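Local structure of lysin (6ILU) at residues A[26-37]-A[60-71]; A[78-86]-A[132-140]. The protein probably anchors the phage PBC5 endolysin to the bacterial cell wall, this construct being its SH3b-type cell-wall-binding domain. All coordinates share one frame; numbering follows the deposited sequence.

Contact 1: residues A[26-37]-A[60-71]; sequences NLYERPSDPIYA and MICLGGEKQWAY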
loop_
_atom_site.group_PDB
_atom_site.type_symbol
_atom_site.label_atom_id
_atom_site.label_comp_id
_atom_site.label_asym_id
_atom_site.label_seq_id
_atom_site.Cartn_x
_atom_site.Cartn_y
_atom_site.Cartn_z
ATOM N N ASN A 26 -0.102 4.782 18.340
ATOM C CA ASN A 26 -1.439 4.210 18.511
ATOM C C ASN A 26 -1.929 3.441 17.299
ATOM O O ASN A 26 -1.626 3.789 16.158
ATOM C CB ASN A 26 -2.457 5.294 18.838
ATOM C CG ASN A 26 -2.118 6.019 20.117
ATOM O OD1 ASN A 26 -1.760 5.395 21.099
ATOM N ND2 ASN A 26 -2.155 7.342 20.084
ATOM N N LEU A 27 -2.655 2.364 17.597
ATOM C CA LEU A 27 -3.349 1.566 16.589
ATOM C C LEU A 27 -4.841 1.757 16.784
ATOM O O LEU A 27 -5.308 1.957 17.923
ATOM C CB LEU A 27 -3.023 0.068 16.696
ATOM C CG LEU A 27 -1.568 -0.325 16.497
ATOM C CD1 LEU A 27 -1.379 -1.819 16.674
ATOM C CD2 LEU A 27 -1.044 0.152 15.132
ATOM N N TYR A 28 -5.570 1.612 15.675
ATOM C CA TYR A 28 -6.975 1.955 15.600
ATOM C C TYR A 28 -7.766 0.947 14.794
ATOM O O TYR A 28 -7.219 0.206 13.940
ATOM C CB TYR A 28 -7.160 3.313 14.915
ATOM C CG TYR A 28 -6.547 4.477 15.654
ATOM C CD1 TYR A 28 -7.270 5.161 16.616
ATOM C CD2 TYR A 28 -5.244 4.874 15.386
ATOM C CE1 TYR A 28 -6.706 6.250 17.308
ATOM C CE2 TYR A 28 -4.659 5.937 16.104
ATOM C CZ TYR A 28 -5.412 6.621 17.034
ATOM O OH TYR A 28 -4.854 7.679 17.722
ATOM N N GLU A 29 -9.075 0.927 15.035
ATOM C CA GLU A 29 -9.988 0.342 14.044
ATOM C C GLU A 29 -10.802 1.479 13.402
ATOM O O GLU A 29 -10.748 2.632 13.873
ATOM C CB GLU A 29 -10.906 -0.713 14.686
ATOM C CG GLU A 29 -11.750 -0.189 15.783
ATOM C CD GLU A 29 -12.558 -1.300 16.461
ATOM O OE1 GLU A 29 -13.447 -1.863 15.810
ATOM O OE2 GLU A 29 -12.307 -1.601 17.642
ATOM N N ARG A 30 -11.505 1.174 12.297
ATOM C CA ARG A 30 -12.436 2.131 11.646
ATOM C C ARG A 30 -11.700 3.361 11.081
ATOM O O ARG A 30 -11.823 4.494 11.574
ATOM C CB ARG A 30 -13.560 2.588 12.627
ATOM C CG ARG A 30 -14.733 3.231 11.864
ATOM C CD ARG A 30 -15.946 3.521 12.726
ATOM N NE ARG A 30 -15.629 4.623 13.644
ATOM C CZ ARG A 30 -16.471 5.087 14.560
ATOM N NH1 ARG A 30 -17.694 4.555 14.700
ATOM N NH2 ARG A 30 -16.101 6.100 15.352
ATOM N N PRO A 31 -10.977 3.170 9.980
ATOM C CA PRO A 31 -10.026 4.232 9.594
ATOM C C PRO A 31 -10.678 5.517 9.114
ATOM O O PRO A 31 -10.032 6.556 9.201
ATOM C CB PRO A 31 -9.190 3.564 8.478
ATOM C CG PRO A 31 -10.033 2.434 8.020
ATOM C CD PRO A 31 -10.765 1.916 9.233
ATOM N N SER A 32 -11.946 5.501 8.692
ATOM C CA SER A 32 -12.535 6.793 8.366
ATOM C C SER A 32 -12.886 7.644 9.607
ATOM O O SER A 32 -13.124 8.839 9.484
ATOM C CB SER A 32 -13.783 6.643 7.517
ATOM O OG SER A 32 -14.852 6.163 8.321
ATOM N N ASP A 33 -12.937 7.038 10.796
ATOM C CA ASP A 33 -13.254 7.788 12.039
ATOM C C ASP A 33 -12.690 6.959 13.193
ATOM O O ASP A 33 -13.440 6.245 13.904
ATOM C CB ASP A 33 -14.770 8.008 12.174
ATOM C CG ASP A 33 -15.162 8.904 13.349
ATOM O OD1 ASP A 33 -14.287 9.357 14.141
ATOM O OD2 ASP A 33 -16.391 9.152 13.496
ATOM N N PRO A 34 -11.355 7.007 13.369
ATOM C CA PRO A 34 -10.609 5.956 14.095
ATOM C C PRO A 34 -11.004 5.816 15.562
ATOM O O PRO A 34 -11.213 6.833 16.255
ATOM C CB PRO A 34 -9.137 6.409 13.918
ATOM C CG PRO A 34 -9.177 7.132 12.536
ATOM C CD PRO A 34 -10.445 7.935 12.661
ATOM N N ILE A 35 -11.144 4.560 15.995
ATOM C CA ILE A 35 -11.405 4.178 17.388
ATOM C C ILE A 35 -10.159 3.519 17.936
ATOM O O ILE A 35 -9.632 2.577 17.340
ATOM C CB ILE A 35 -12.583 3.187 17.491
ATOM C CG1 ILE A 35 -13.885 3.820 16.985
ATOM C CG2 ILE A 35 -12.750 2.687 18.912
ATOM C CD1 ILE A 35 -14.984 2.810 16.696
ATOM N N TYR A 36 -9.679 4.011 19.078
ATOM C CA TYR A 36 -8.450 3.509 19.659
ATOM C C TYR A 36 -8.520 1.996 19.879
ATOM O O TYR A 36 -9.513 1.485 20.416
ATOM C CB TYR A 36 -8.200 4.236 20.996
ATOM C CG TYR A 36 -6.970 3.761 21.700
ATOM C CD1 TYR A 36 -7.055 2.888 22.758
ATOM C CD2 TYR A 36 -5.712 4.126 21.236
ATOM C CE1 TYR A 36 -5.915 2.435 23.400
ATOM C CE2 TYR A 36 -4.571 3.684 21.861
ATOM C CZ TYR A 36 -4.684 2.839 22.946
ATOM O OH TYR A 36 -3.551 2.378 23.567
ATOM N N ALA A 37 -7.487 1.274 19.441
ATOM C CA ALA A 37 -7.434 -0.164 19.666
ATOM C C ALA A 37 -6.272 -0.583 20.514
ATOM O O ALA A 37 -6.358 -1.553 21.282
ATOM C CB ALA A 37 -7.366 -0.897 18.349
ATOM N N MET A 60 -4.084 6.398 6.456
ATOM C CA MET A 60 -3.701 5.342 7.404
ATOM C C MET A 60 -3.149 4.096 6.723
ATOM O O MET A 60 -3.459 3.814 5.529
ATOM C CB MET A 60 -4.909 4.950 8.288
ATOM C CG MET A 60 -5.412 6.169 9.065
ATOM S SD MET A 60 -6.622 5.747 10.303
ATOM C CE MET A 60 -5.557 5.386 11.719
ATOM N N ILE A 61 -2.341 3.326 7.465
ATOM C CA ILE A 61 -1.798 2.074 6.951
ATOM C C ILE A 61 -2.183 0.970 7.918
ATOM O O ILE A 61 -2.298 1.200 9.107
ATOM C CB ILE A 61 -0.258 2.094 6.811
ATOM C CG1 ILE A 61 0.398 2.746 8.046
ATOM C CG2 ILE A 61 0.179 2.840 5.519
ATOM C CD1 ILE A 61 1.941 2.543 8.072
ATOM N N CYS A 62 -2.425 -0.227 7.368
ATOM C CA CYS A 62 -2.877 -1.356 8.158
ATOM C C CYS A 62 -1.701 -2.299 8.390
ATOM O O CYS A 62 -1.110 -2.813 7.417
ATOM C CB CYS A 62 -3.989 -2.076 7.421
ATOM S SG CYS A 62 -4.706 -3.330 8.581
ATOM N N LEU A 63 -1.352 -2.536 9.652
ATOM C CA LEU A 63 -0.221 -3.425 9.970
ATOM C C LEU A 63 -0.635 -4.870 10.249
ATOM O O LEU A 63 0.179 -5.684 10.671
ATOM C CB LEU A 63 0.564 -2.874 11.191
ATOM C CG LEU A 63 1.019 -1.430 10.979
ATOM C CD1 LEU A 63 1.835 -0.971 12.180
ATOM C CD2 LEU A 63 1.831 -1.275 9.668
ATOM N N GLY A 64 -1.886 -5.216 9.978
ATOM C CA GLY A 64 -2.330 -6.585 10.200
ATOM C C GLY A 64 -3.751 -6.747 9.740
ATOM O O GLY A 64 -4.028 -7.012 8.549
ATOM N N GLY A 65 -4.668 -6.616 10.682
ATOM C CA GLY A 65 -6.074 -6.728 10.381
ATOM C C GLY A 65 -6.835 -5.491 10.851
ATOM O O GLY A 65 -6.252 -4.438 11.023
ATOM N N GLU A 66 -8.135 -5.652 11.043
ATOM C CA GLU A 66 -9.034 -4.512 11.295
ATOM C C GLU A 66 -8.675 -3.638 12.463
ATOM O O GLU A 66 -9.019 -2.465 12.439
ATOM C CB GLU A 66 -10.469 -4.999 11.564
ATOM C CG GLU A 66 -11.271 -5.396 10.276
ATOM C CD GLU A 66 -12.754 -5.503 10.530
ATOM O OE1 GLU A 66 -13.216 -5.613 11.727
ATOM O OE2 GLU A 66 -13.501 -5.559 9.507
ATOM N N LYS A 67 -8.067 -4.211 13.501
ATOM C CA LYS A 67 -7.651 -3.339 14.634
ATOM C C LYS A 67 -6.188 -2.841 14.599
ATOM O O LYS A 67 -5.680 -2.385 15.632
ATOM C CB LYS A 67 -7.938 -4.097 15.950
ATOM C CG LYS A 67 -9.403 -4.456 16.091
ATOM C CD LYS A 67 -9.705 -5.174 17.386
ATOM C CE LYS A 67 -9.763 -4.164 18.530
ATOM N NZ LYS A 67 -10.268 -4.755 19.798
ATOM N N GLN A 68 -5.532 -2.898 13.442
ATOM C CA GLN A 68 -4.126 -2.489 13.342
ATOM C C GLN A 68 -3.914 -1.361 12.357
ATOM O O GLN A 68 -2.877 -1.293 11.697
ATOM C CB GLN A 68 -3.272 -3.710 12.983
ATOM C CG GLN A 68 -3.043 -4.639 14.202
ATOM C CD GLN A 68 -4.104 -5.706 14.364
ATOM O OE1 GLN A 68 -4.429 -6.389 13.393
ATOM N NE2 GLN A 68 -4.609 -5.901 15.600
ATOM N N TRP A 69 -4.862 -0.427 12.293
ATOM C CA TRP A 69 -4.625 0.796 11.500
ATOM C C TRP A 69 -3.826 1.837 12.271
ATOM O O TRP A 69 -4.004 2.001 13.483
ATOM C CB TRP A 69 -5.963 1.449 11.089
ATOM C CG TRP A 69 -6.727 0.647 10.077
ATOM C CD1 TRP A 69 -7.738 -0.203 10.334
ATOM C CD2 TRP A 69 -6.518 0.633 8.663
ATOM N NE1 TRP A 69 -8.216 -0.765 9.147
ATOM C CE2 TRP A 69 -7.462 -0.241 8.113
ATOM C CE3 TRP A 69 -5.640 1.327 7.816
ATOM C CZ2 TRP A 69 -7.562 -0.469 6.719
ATOM C CZ3 TRP A 69 -5.707 1.106 6.451
ATOM C CH2 TRP A 69 -6.650 0.202 5.906
ATOM N N ALA A 70 -2.964 2.557 11.542
ATOM C CA ALA A 70 -2.149 3.592 12.165
ATOM C C ALA A 70 -1.980 4.744 11.175
ATOM O O ALA A 70 -2.014 4.538 9.964
ATOM C CB ALA A 70 -0.780 3.051 12.574
ATOM N N TYR A 71 -1.759 5.946 11.678
ATOM C CA TYR A 71 -1.579 7.062 10.733
ATOM C C TYR A 71 -0.226 7.011 10.021
ATOM O O TYR A 71 0.816 6.856 10.678
ATOM C CB TYR A 71 -1.724 8.404 11.461
ATOM C CG TYR A 71 -3.126 8.716 11.893
ATOM C CD1 TYR A 71 -4.093 9.073 10.963
ATOM C CD2 TYR A 71 -3.496 8.659 13.233
ATOM C CE1 TYR A 71 -5.407 9.372 11.356
ATOM C CE2 TYR A 71 -4.800 8.960 13.619
ATOM C CZ TYR A 71 -5.742 9.323 12.680
ATOM O OH TYR A 71 -7.012 9.663 13.086
HETATM O O HOH W 1 -1.436 6.122 14.644
HETATM O O HOH W 2 -13.256 -2.921 12.963
HETATM O O HOH W 3 -11.262 -1.489 11.302
#
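P31 lies over one face of the W69 indole, its CG 3.8 Å from the centroid of the five-membered ring, a CH-pi contact; CB of C62 covers the opposite face. Beside this pair M60 reaches in between P31 and P34 of the loop that follows strand 26-29. Its SD sits 3.7 Å from P34 CG, and a bend at chi3 (88°) carries the terminal methyl CE to CD2 of Y28 and over the centre of the Y71 ring. Y71 turns its edge toward the face of Y28, offset, with planes at 64° and CE2 of Y71 3.9 Å from CE2 of Y28, while OH of Y71 lies against CG of P34, 3.4 Å away. On the other flank L27 lays CD2 against the A70 methyl group.

Between these two apolar groups the backbones join in one antiparallel hydrogen-bonded bridge: Y28 N donates to W69 O at 2.7 Å, rather bent at 134°, and W69 N donates to Y28 O at 2.9 Å. On either side of this bridge the backbones stay close, but the further polar links run through water: one molecule joins N26 O to Y71 N, another R30 N to E66 O. At the rim E29 and K67 lie side by side, their OE2 and NZ 4.3 Å apart, too far for a salt bridge, and a third water joins the carboxylates of E29 and E66.

With just one strand bridge shared, interlocked rings and M60, not a continuous sheet, hold the 26-37 hairpin to strands 60-62 and 69-71 of the SH3b-type barrel, and the loosely spaced rim charges probably contribute little.

Contact 2: residues A[78-86]-A[132-140]; sequences DWYKVRSKY and EEHVTITAK. With EDO (1,2-ethanediol), chain K; SO4 (sulfate ion), chain C; SO4 (sulfate ion), chain G; SO4 (sulfate ion), chain D.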
loop_
_atom_site.group_PDB
_atom_site.type_symbol
_atom_site.label_atom_id
_atom_site.label_comp_id
_atom_site.label_asym_id
_atom_site.label_seq_id
_atom_site.Cartn_x
_atom_site.Cartn_y
_atom_site.Cartn_z
ATOM N N ASP A 78 8.525 2.627 3.270
ATOM C CA ASP A 78 9.178 2.218 2.037
ATOM C C ASP A 78 8.131 1.423 1.271
ATOM O O ASP A 78 7.885 0.237 1.569
ATOM C CB ASP A 78 10.441 1.374 2.313
ATOM C CG ASP A 78 11.564 2.165 2.987
ATOM O OD1 ASP A 78 11.777 3.369 2.664
ATOM O OD2 ASP A 78 12.265 1.542 3.820
ATOM N N TRP A 79 7.461 2.084 0.328
ATOM C CA TRP A 79 6.379 1.414 -0.426
ATOM C C TRP A 79 6.976 0.394 -1.380
ATOM O O TRP A 79 8.090 0.583 -1.921
ATOM C CB TRP A 79 5.561 2.446 -1.193
ATOM C CG TRP A 79 4.890 3.424 -0.313
ATOM C CD1 TRP A 79 5.303 4.718 -0.058
ATOM C CD2 TRP A 79 3.699 3.230 0.450
ATOM N NE1 TRP A 79 4.446 5.326 0.813
ATOM C CE2 TRP A 79 3.441 4.441 1.142
ATOM C CE3 TRP A 79 2.832 2.145 0.650
ATOM C CZ2 TRP A 79 2.360 4.597 1.994
ATOM C CZ3 TRP A 79 1.738 2.313 1.493
ATOM C CH2 TRP A 79 1.513 3.524 2.166
ATOM N N TYR A 80 6.265 -0.711 -1.557
ATOM C CA TYR A 80 6.617 -1.621 -2.630
ATOM C C TYR A 80 6.440 -0.907 -3.973
ATOM O O TYR A 80 5.549 -0.080 -4.149
ATOM C CB TYR A 80 5.762 -2.883 -2.559
ATOM C CG TYR A 80 6.103 -3.790 -1.393
ATOM C CD1 TYR A 80 7.213 -3.553 -0.575
ATOM C CD2 TYR A 80 5.309 -4.914 -1.133
ATOM C CE1 TYR A 80 7.526 -4.419 0.457
ATOM C CE2 TYR A 80 5.599 -5.756 -0.112
ATOM C CZ TYR A 80 6.702 -5.509 0.693
ATOM O OH TYR A 80 6.984 -6.373 1.727
ATOM N N LYS A 81 7.342 -1.213 -4.906
ATOM C CA LYS A 81 7.395 -0.564 -6.214
ATOM C C LYS A 81 6.843 -1.496 -7.288
ATOM O O LYS A 81 7.203 -2.695 -7.359
ATOM C CB LYS A 81 8.846 -0.165 -6.563
ATOM C CG LYS A 81 9.475 0.664 -5.457
ATOM C CD LYS A 81 8.897 2.051 -5.461
ATOM C CE LYS A 81 9.485 2.873 -4.309
ATOM N NZ LYS A 81 9.039 4.274 -4.385
ATOM N N VAL A 82 5.979 -0.915 -8.127
ATOM C CA VAL A 82 5.275 -1.667 -9.167
ATOM C C VAL A 82 5.842 -1.290 -10.522
ATOM O O VAL A 82 5.876 -0.104 -10.869
ATOM C CB VAL A 82 3.740 -1.383 -9.108
ATOM C CG1 VAL A 82 2.973 -2.252 -10.142
ATOM C CG2 VAL A 82 3.175 -1.668 -7.666
ATOM N N ARG A 83 6.304 -2.289 -11.285
ATOM C CA ARG A 83 6.879 -2.021 -12.611
ATOM C C ARG A 83 6.298 -2.970 -13.619
ATOM O O ARG A 83 6.129 -4.142 -13.317
ATOM C CB ARG A 83 8.387 -2.168 -12.584
ATOM C CG ARG A 83 9.100 -1.102 -11.754
ATOM C CD ARG A 83 10.589 -1.469 -11.702
ATOM N NE ARG A 83 11.375 -0.539 -10.897
ATOM C CZ ARG A 83 11.627 -0.702 -9.601
ATOM N NH1 ARG A 83 11.135 -1.752 -8.944
ATOM N NH2 ARG A 83 12.377 0.197 -8.955
ATOM N N SER A 84 5.992 -2.480 -14.812
ATOM C CA SER A 84 5.617 -3.397 -15.911
ATOM C C SER A 84 6.658 -4.502 -16.131
ATOM O O SER A 84 7.877 -4.269 -16.008
ATOM C CB SER A 84 5.426 -2.613 -17.225
ATOM O OG SER A 84 5.128 -3.501 -18.290
ATOM N N LYS A 85 6.182 -5.697 -16.498
ATOM C CA LYS A 85 7.090 -6.758 -16.923
ATOM C C LYS A 85 7.542 -6.557 -18.371
ATOM O O LYS A 85 8.436 -7.251 -18.830
ATOM C CB LYS A 85 6.435 -8.153 -16.804
ATOM C CG LYS A 85 6.212 -8.630 -15.369
ATOM C CD LYS A 85 5.651 -10.052 -15.373
ATOM C CE LYS A 85 5.444 -10.564 -13.939
ATOM N NZ LYS A 85 4.756 -11.919 -13.973
ATOM N N TYR A 86 6.929 -5.619 -19.081
ATOM C CA TYR A 86 7.073 -5.533 -20.543
ATOM C C TYR A 86 7.857 -4.287 -20.917
ATOM O O TYR A 86 7.948 -3.366 -20.105
ATOM C CB TYR A 86 5.688 -5.528 -21.198
ATOM C CG TYR A 86 4.798 -6.631 -20.685
ATOM C CD1 TYR A 86 3.808 -6.354 -19.759
ATOM C CD2 TYR A 86 4.938 -7.934 -21.137
ATOM C CE1 TYR A 86 2.991 -7.341 -19.269
ATOM C CE2 TYR A 86 4.117 -8.944 -20.643
ATOM C CZ TYR A 86 3.152 -8.632 -19.713
ATOM O OH TYR A 86 2.336 -9.601 -19.192
ATOM N N GLU A 132 -1.792 -8.531 -11.317
ATOM C CA GLU A 132 -0.416 -8.681 -10.836
ATOM C C GLU A 132 0.442 -9.482 -11.803
ATOM O O GLU A 132 1.674 -9.371 -11.749
ATOM C CB GLU A 132 -0.381 -9.347 -9.455
ATOM C CG GLU A 132 -1.006 -8.403 -8.390
ATOM C CD GLU A 132 -0.803 -8.836 -6.948
ATOM O OE1 GLU A 132 -0.147 -9.874 -6.691
ATOM O OE2 GLU A 132 -1.330 -8.104 -6.072
ATOM N N GLU A 133 -0.184 -10.297 -12.668
ATOM C CA GLU A 133 0.587 -11.087 -13.630
ATOM C C GLU A 133 1.380 -10.183 -14.587
ATOM O O GLU A 133 2.338 -10.652 -15.203
ATOM C CB GLU A 133 -0.314 -12.038 -14.432
ATOM C CG GLU A 133 -1.222 -11.356 -15.377
ATOM C CD GLU A 133 -2.297 -12.274 -15.923
ATOM O OE1 GLU A 133 -2.231 -12.603 -17.116
ATOM O OE2 GLU A 133 -3.201 -12.663 -15.153
ATOM N N HIS A 134 0.980 -8.925 -14.736
ATOM C CA HIS A 134 1.648 -8.061 -15.707
ATOM C C HIS A 134 2.761 -7.195 -15.115
ATOM O O HIS A 134 3.442 -6.471 -15.848
ATOM C CB HIS A 134 0.630 -7.140 -16.378
ATOM C CG HIS A 134 -0.387 -7.871 -17.203
ATOM N ND1 HIS A 134 -0.037 -8.805 -18.153
ATOM C CD2 HIS A 134 -1.738 -7.767 -17.249
ATOM C CE1 HIS A 134 -1.133 -9.282 -18.723
ATOM N NE2 HIS A 134 -2.176 -8.645 -18.211
ATOM N N VAL A 135 2.931 -7.256 -13.806
ATOM C CA VAL A 135 3.897 -6.375 -13.144
ATOM C C VAL A 135 4.751 -7.115 -12.141
ATOM O O VAL A 135 4.395 -8.201 -11.694
ATOM C CB VAL A 135 3.163 -5.229 -12.386
ATOM C CG1 VAL A 135 2.493 -4.254 -13.395
ATOM C CG2 VAL A 135 2.168 -5.799 -11.347
ATOM N N THR A 136 5.898 -6.534 -11.783
ATOM C CA THR A 136 6.619 -6.949 -10.598
ATOM C C THR A 136 6.271 -5.992 -9.451
ATOM O O THR A 136 6.036 -4.791 -9.676
ATOM C CB THR A 136 8.135 -6.959 -10.806
ATOM O OG1 THR A 136 8.591 -5.693 -11.326
ATOM C CG2 THR A 136 8.550 -8.087 -11.839
ATOM N N ILE A 137 6.235 -6.535 -8.234
ATOM C CA ILE A 137 5.954 -5.754 -7.019
ATOM C C ILE A 137 7.077 -6.093 -6.082
ATOM O O ILE A 137 7.163 -7.231 -5.632
ATOM C CB ILE A 137 4.608 -6.117 -6.374
ATOM C CG1 ILE A 137 3.451 -5.894 -7.356
ATOM C CG2 ILE A 137 4.398 -5.358 -5.000
ATOM C CD1 ILE A 137 2.070 -6.419 -6.849
ATOM N N THR A 138 7.996 -5.150 -5.858
ATOM C CA THR A 138 9.243 -5.492 -5.155
ATOM C C THR A 138 9.569 -4.456 -4.071
ATOM O O THR A 138 9.005 -3.374 -4.082
ATOM C CB THR A 138 10.439 -5.590 -6.135
ATOM O OG1 THR A 138 10.551 -4.368 -6.860
ATOM C CG2 THR A 138 10.260 -6.768 -7.146
ATOM N N ALA A 139 10.475 -4.781 -3.158
ATOM C CA ALA A 139 10.729 -3.906 -1.995
ATOM C C ALA A 139 11.386 -2.588 -2.426
ATOM O O ALA A 139 11.204 -1.555 -1.771
ATOM C CB ALA A 139 11.593 -4.623 -0.954
ATOM N N LYS A 140 12.144 -2.635 -3.523
ATOM C CA LYS A 140 12.831 -1.454 -4.080
ATOM C C LYS A 140 12.602 -1.320 -5.590
ATOM O O LYS A 140 12.020 -2.205 -6.222
ATOM C CB LYS A 140 14.341 -1.525 -3.837
ATOM C CG LYS A 140 14.784 -1.537 -2.392
ATOM C CD LYS A 140 16.314 -1.599 -2.299
ATOM C CE LYS A 140 16.789 -1.562 -0.845
ATOM N NZ LYS A 140 18.282 -1.614 -0.685
ATOM O OXT LYS A 140 13.038 -0.345 -6.236
HETATM C C1 EDO K . 14.212 1.571 -11.956
HETATM O O1 EDO K . 13.315 0.857 -12.831
HETATM C C2 EDO K . 13.613 2.920 -11.604
HETATM O O2 EDO K . 13.330 2.919 -10.200
HETATM S S SO4 C . -5.566 -7.695 -19.081
HETATM O O1 SO4 C . -6.984 -7.979 -18.945
HETATM O O2 SO4 C . -5.071 -6.775 -18.066
HETATM O O3 SO4 C . -4.915 -9.015 -18.962
HETATM O O4 SO4 C . -5.337 -7.120 -20.394
HETATM S S SO4 G . 7.168 -12.358 -10.327
HETATM O O1 SO4 G . 6.748 -10.958 -10.273
HETATM O O2 SO4 G . 6.928 -13.033 -9.044
HETATM O O3 SO4 G . 8.593 -12.411 -10.655
HETATM O O4 SO4 G . 6.405 -13.035 -11.374
HETATM S S SO4 D . 8.109 7.577 -2.147
HETATM O O1 SO4 D . 7.446 7.495 -0.842
HETATM O O2 SO4 D . 8.804 8.855 -2.253
HETATM O O3 SO4 D . 7.138 7.463 -3.225
HETATM O O4 SO4 D . 9.094 6.510 -2.291
HETATM O O HOH W 4 9.763 -1.764 0.696
HETATM O O HOH W 5 10.535 1.056 -1.280
HETATM O O HOH W 6 9.094 -3.858 -9.264
HETATM O O HOH W 7 9.409 -5.455 -13.919
HETATM O O HOH W 8 3.817 -11.380 -11.261
#
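R83 keeps its chain extended from CG to NE (chi2 174°, chi3 -178°), which carries the guanidinium along the strand pair to the C-terminal carboxylate of K140. The grip is end-on: NH1 donates to K140 O and NH2 to K140 OXT, both 2.9 Å and nearly straight, NH2 to OXT being part of a salt bridge; both oxygens lie close to the guanidinium plane. T138 OG1 also donates to K140 O, while NE and NH2 of R83 donate to the two hydroxyl oxygens of a 1,2-ethanediol, probably from the crystallisation liquor. K85, likewise extended, brings NZ to E133 O, 3.0 Å away and above the carbonyl plane.

The C-terminal strand 135-138 pairs antiparallel with 81-84, within the sheet of an SH3b-type fold, with K81-T138 and R83-T136 as hydrogen-bonded pairs. The side chains of these four lie on one face; V82 and I137, a non-hydrogen-bonded pair, lie on the opposite face, where V122 packs on both. V82 CG1 lies 3.7 Å from V135 CB.

At the far end Y86 OH lies in the plane of the H134 imidazole, at its edge, 2.7 Å from ND1, in a hydrogen bond that either could donate; H134 NE2 donates to a sulfate of similar likely origin.

In the fold
Strand 13-17, near the N terminus, comes first and is later flanked by 46-52, which lies inside the loop closed by contact 1, and by 75-84, which follows it. Contact 1, where 60-71 returns to 26-37 across 22 residues, is complete before contact 2 opens, so the two follow in series and neither nest nor cross. Contact 2 closes when the chain returns to 75-84 across 45 residues. Contact 1 ties the 25-29/35-40 hairpin to strands 60-62 and 69-71, contact 2 ties the C-terminal strand to 75-84, and both reach the same antiparallel sheet. Their centres lie about 26 Å apart, on opposite sides of the chain's centre, yet they meet where I61 packs on W79.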